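Local structure of pyridoxamine 5'-phosphate oxidase-related, FMN-binding protein (Paracoccus denitrificans, 6VNA) at residues A[91-102]-A[130-141]. The protein probably acts as a noncanonical heme oxygenase that degrades c-type heme, and belongs to the FMN-binding pyridoxamine 5'-phosphate oxidase family. Residues are numbered along the deposited sequence; the frame is centred on the assembly and turned at random.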
loop_
_atom_site.group_PDB
_atom_site.type_symbol
_atom_site.label_atom_id
_atom_site.label_comp_id
_atom_site.label_asym_id
_atom_site.label_seq_id
_atom_site.Cartn_x
_atom_site.Cartn_y
_atom_site.Cartn_z
ATOM N N ALA A 91 5.565 2.927 13.164
ATOM C CA ALA A 91 4.354 3.768 13.069
ATOM C C ALA A 91 3.932 3.792 11.597
ATOM O O ALA A 91 4.832 3.854 10.700
ATOM C CB ALA A 91 4.614 5.155 13.608
ATOM N N ARG A 92 2.630 3.773 11.337
ATOM C CA ARG A 92 2.115 3.716 9.949
ATOM C C ARG A 92 0.679 4.209 9.871
ATOM O O ARG A 92 -0.149 3.925 10.775
ATOM C CB ARG A 92 2.176 2.284 9.430
ATOM C CG ARG A 92 1.404 1.319 10.308
ATOM C CD ARG A 92 2.219 0.057 10.409
ATOM N NE ARG A 92 1.470 -1.060 10.954
ATOM C CZ ARG A 92 1.784 -1.744 12.036
ATOM N NH1 ARG A 92 2.837 -1.427 12.782
ATOM N NH2 ARG A 92 1.004 -2.748 12.379
ATOM N N LEU A 93 0.407 4.923 8.795
ATOM C CA LEU A 93 -0.877 5.621 8.567
ATOM C C LEU A 93 -1.505 5.041 7.297
ATOM O O LEU A 93 -0.774 4.985 6.260
ATOM C CB LEU A 93 -0.565 7.114 8.422
ATOM C CG LEU A 93 -1.775 7.955 8.048
ATOM C CD1 LEU A 93 -2.810 7.891 9.163
ATOM C CD2 LEU A 93 -1.354 9.388 7.732
ATOM N N SER A 94 -2.752 4.566 7.396
ATOM C CA SER A 94 -3.600 4.111 6.259
ATOM C C SER A 94 -4.533 5.252 5.897
ATOM O O SER A 94 -5.301 5.668 6.775
ATOM C CB SER A 94 -4.443 2.911 6.582
ATOM O OG SER A 94 -3.648 1.761 6.770
ATOM N N ILE A 95 -4.502 5.704 4.653
ATOM C CA ILE A 95 -5.469 6.724 4.169
ATOM C C ILE A 95 -6.377 6.095 3.113
ATOM O O ILE A 95 -5.869 5.338 2.298
ATOM C CB ILE A 95 -4.704 7.939 3.642
ATOM C CG1 ILE A 95 -3.951 8.598 4.793
ATOM C CG2 ILE A 95 -5.635 8.902 2.924
ATOM C CD1 ILE A 95 -3.098 9.748 4.359
ATOM N N LEU A 96 -7.674 6.392 3.203
ATOM C CA LEU A 96 -8.694 6.185 2.144
ATOM C C LEU A 96 -8.916 7.548 1.484
ATOM O O LEU A 96 -9.178 8.501 2.210
ATOM C CB LEU A 96 -9.996 5.654 2.753
ATOM C CG LEU A 96 -9.958 4.298 3.466
ATOM C CD1 LEU A 96 -11.344 3.911 3.963
ATOM C CD2 LEU A 96 -9.417 3.190 2.583
ATOM N N GLY A 97 -8.772 7.633 0.160
ATOM C CA GLY A 97 -8.816 8.914 -0.558
ATOM C C GLY A 97 -9.390 8.755 -1.948
ATOM O O GLY A 97 -9.739 7.598 -2.316
ATOM N N ARG A 98 -9.473 9.874 -2.679
ATOM C CA ARG A 98 -9.808 9.918 -4.121
ATOM C C ARG A 98 -8.685 10.658 -4.858
ATOM O O ARG A 98 -8.309 11.747 -4.437
ATOM C CB ARG A 98 -11.211 10.503 -4.337
ATOM C CG ARG A 98 -11.468 11.883 -3.737
ATOM C CD ARG A 98 -12.102 11.866 -2.347
ATOM N NE ARG A 98 -13.261 12.751 -2.176
ATOM C CZ ARG A 98 -13.223 14.077 -2.019
ATOM N NH1 ARG A 98 -12.074 14.735 -2.030
ATOM N NH2 ARG A 98 -14.350 14.749 -1.864
ATOM N N ALA A 99 -8.159 10.059 -5.922
ATOM C CA ALA A 99 -7.063 10.605 -6.739
ATOM C C ALA A 99 -7.626 11.678 -7.672
ATOM O O ALA A 99 -8.742 11.500 -8.163
ATOM C CB ALA A 99 -6.397 9.496 -7.513
ATOM N N VAL A 100 -6.859 12.740 -7.890
ATOM C CA VAL A 100 -7.202 13.898 -8.761
ATOM C C VAL A 100 -5.928 14.330 -9.472
ATOM O O VAL A 100 -4.965 14.675 -8.814
ATOM C CB VAL A 100 -7.787 15.067 -7.944
ATOM C CG1 VAL A 100 -8.121 16.262 -8.835
ATOM C CG2 VAL A 100 -8.999 14.632 -7.133
ATOM N N PRO A 101 -5.870 14.349 -10.818
ATOM C CA PRO A 101 -4.719 14.919 -11.515
ATOM C C PRO A 101 -4.406 16.316 -10.960
ATOM O O PRO A 101 -5.307 17.084 -10.692
ATOM C CB PRO A 101 -5.166 14.971 -12.981
ATOM C CG PRO A 101 -6.200 13.867 -13.078
ATOM C CD PRO A 101 -6.902 13.841 -11.736
ATOM N N ALA A 102 -3.130 16.592 -10.734
ATOM C CA ALA A 102 -2.667 17.841 -10.104
ATOM C C ALA A 102 -2.149 18.765 -11.202
ATOM O O ALA A 102 -1.438 18.275 -12.121
ATOM C CB ALA A 102 -1.609 17.539 -9.081
ATOM N N PHE A 130 1.705 14.047 -11.765
ATOM C CA PHE A 130 1.314 14.298 -10.362
ATOM C C PHE A 130 -0.179 14.031 -10.204
ATOM O O PHE A 130 -0.952 14.513 -11.049
ATOM C CB PHE A 130 1.669 15.726 -9.941
ATOM C CG PHE A 130 3.145 15.966 -9.786
ATOM C CD1 PHE A 130 3.811 15.564 -8.635
ATOM C CD2 PHE A 130 3.872 16.574 -10.794
ATOM C CE1 PHE A 130 5.170 15.794 -8.487
ATOM C CE2 PHE A 130 5.232 16.800 -10.645
ATOM C CZ PHE A 130 5.878 16.407 -9.492
ATOM N N TRP A 131 -0.530 13.308 -9.135
ATOM C CA TRP A 131 -1.903 13.072 -8.611
ATOM C C TRP A 131 -1.993 13.514 -7.143
ATOM O O TRP A 131 -1.186 13.004 -6.336
ATOM C CB TRP A 131 -2.237 11.584 -8.685
ATOM C CG TRP A 131 -2.314 11.008 -10.061
ATOM C CD1 TRP A 131 -1.293 10.638 -10.888
ATOM C CD2 TRP A 131 -3.526 10.653 -10.735
ATOM N NE1 TRP A 131 -1.794 10.110 -12.053
ATOM C CE2 TRP A 131 -3.159 10.108 -11.986
ATOM C CE3 TRP A 131 -4.880 10.770 -10.400
ATOM C CZ2 TRP A 131 -4.107 9.670 -12.904
ATOM C CZ3 TRP A 131 -5.818 10.342 -11.313
ATOM C CH2 TRP A 131 -5.431 9.794 -12.540
ATOM N N ARG A 132 -2.966 14.361 -6.797
ATOM C CA ARG A 132 -3.349 14.635 -5.392
ATOM C C ARG A 132 -4.262 13.504 -4.932
ATOM O O ARG A 132 -5.196 13.177 -5.665
ATOM C CB ARG A 132 -4.079 15.973 -5.257
ATOM C CG ARG A 132 -3.182 17.182 -5.469
ATOM C CD ARG A 132 -3.989 18.458 -5.629
ATOM N NE ARG A 132 -4.904 18.688 -4.522
ATOM C CZ ARG A 132 -4.611 19.346 -3.406
ATOM N NH1 ARG A 132 -3.399 19.840 -3.207
ATOM N NH2 ARG A 132 -5.534 19.492 -2.474
ATOM N N ILE A 133 -4.002 12.922 -3.768
ATOM C CA ILE A 133 -4.897 11.886 -3.186
ATOM C C ILE A 133 -5.574 12.532 -1.990
ATOM O O ILE A 133 -4.941 12.604 -0.920
ATOM C CB ILE A 133 -4.129 10.588 -2.872
ATOM C CG1 ILE A 133 -3.520 10.024 -4.156
ATOM C CG2 ILE A 133 -5.039 9.564 -2.213
ATOM C CD1 ILE A 133 -2.429 9.047 -3.934
ATOM N N GLU A 134 -6.786 13.045 -2.214
ATOM C CA GLU A 134 -7.549 13.848 -1.233
ATOM C C GLU A 134 -8.136 12.895 -0.208
ATOM O O GLU A 134 -8.872 11.985 -0.559
ATOM C CB GLU A 134 -8.630 14.669 -1.923
ATOM C CG GLU A 134 -8.071 15.730 -2.853
ATOM C CD GLU A 134 -9.111 16.393 -3.743
ATOM O OE1 GLU A 134 -10.283 15.963 -3.690
ATOM O OE2 GLU A 134 -8.744 17.332 -4.491
ATOM N N PRO A 135 -7.773 13.033 1.081
ATOM C CA PRO A 135 -8.242 12.098 2.093
ATOM C C PRO A 135 -9.713 12.295 2.454
ATOM O O PRO A 135 -10.157 13.412 2.554
ATOM C CB PRO A 135 -7.328 12.355 3.306
ATOM C CG PRO A 135 -6.803 13.763 3.100
ATOM C CD PRO A 135 -6.778 13.985 1.604
ATOM N N VAL A 136 -10.384 11.169 2.657
ATOM C CA VAL A 136 -11.732 11.037 3.263
ATOM C C VAL A 136 -11.558 10.590 4.719
ATOM O O VAL A 136 -12.137 11.253 5.595
ATOM C CB VAL A 136 -12.579 10.032 2.451
ATOM C CG1 VAL A 136 -13.901 9.717 3.118
ATOM C CG2 VAL A 136 -12.799 10.507 1.027
ATOM N N SER A 137 -10.805 9.502 4.955
ATOM C CA SER A 137 -10.589 8.890 6.293
ATOM C C SER A 137 -9.171 8.292 6.445
ATOM O O SER A 137 -8.433 8.156 5.443
ATOM C CB SER A 137 -11.654 7.862 6.570
ATOM O OG SER A 137 -11.345 6.629 5.940
ATOM N N GLY A 138 -8.797 7.951 7.677
ATOM C CA GLY A 138 -7.445 7.493 8.041
ATOM C C GLY A 138 -7.450 6.495 9.184
ATOM O O GLY A 138 -8.296 6.608 10.089
ATOM N N LEU A 139 -6.505 5.564 9.174
ATOM C CA LEU A 139 -6.236 4.654 10.317
ATOM C C LEU A 139 -4.781 4.858 10.777
ATOM O O LEU A 139 -3.859 4.663 9.961
ATOM C CB LEU A 139 -6.510 3.224 9.841
ATOM C CG LEU A 139 -7.106 2.267 10.869
ATOM C CD1 LEU A 139 -8.209 2.930 11.682
ATOM C CD2 LEU A 139 -7.634 1.015 10.185
ATOM N N LEU A 140 -4.560 5.312 12.007
ATOM C CA LEU A 140 -3.183 5.483 12.544
ATOM C C LEU A 140 -2.849 4.267 13.390
ATOM O O LEU A 140 -3.591 3.986 14.348
ATOM C CB LEU A 140 -3.032 6.745 13.403
ATOM C CG LEU A 140 -1.633 6.958 14.000
ATOM C CD1 LEU A 140 -0.554 7.057 12.915
ATOM C CD2 LEU A 140 -1.597 8.211 14.864
ATOM N N ASN A 141 -1.727 3.627 13.096
ATOM C CA ASN A 141 -1.184 2.565 13.972
ATOM C C ASN A 141 0.183 3.045 14.484
ATOM O O ASN A 141 1.088 3.192 13.668
ATOM C CB ASN A 141 -1.192 1.232 13.241
ATOM C CG ASN A 141 -0.739 0.128 14.155
ATOM O OD1 ASN A 141 0.094 0.367 15.035
ATOM N ND2 ASN A 141 -1.267 -1.068 13.948
#
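R92 and N141 form a hydrogen-bonded antiparallel pair, with N141 N 2.8 Å from R92 O. The R92 side chain runs alongside that of N141. From CB, R92 CG is turned between the backbone N and the carbonyl carbon (chi1 57°), which brings it 3.9 Å from N141 CB. R92 NE and CZ then pass along the amide of N141. At the tip, N141 ND2 lies over one face of the guanidinium, toward its rim, 3.2 Å from R92 NH2. Both are donors, so no hydrogen bond joins them; the planes, 26° apart, are stacked. R92 NH1 instead hydrogen-bonds to M88 O and H90 O, and N141 OD1 accepts from G143 N. With an alanine here, those two carbonyls would probably lose this donor, and the N141 amide its stacking partner.

Further along, V136 and S137 both face L96, a classic beta bulge. L96 O accepts from V136 N at 3.0 Å and, weakly, from S137 N. Beyond it, R98 NH1 makes a 2.7 Å salt bridge to E134 OE1. P101 CG sits over the six-membered ring of W131, a CH-pi contact of 4.3 Å to the centroid.

Strand 92-101 thus pairs with both 128-135 and 137-141 across a corner at V136, consistent with the curled antiparallel barrel of the FMN-binding family. Its other edge makes backbone hydrogen bonds to strand 73-79. Helix 11-23 packs on L93, I95 and L140, while S94 OG hydrogen-bonds to V41 O of the second subunit.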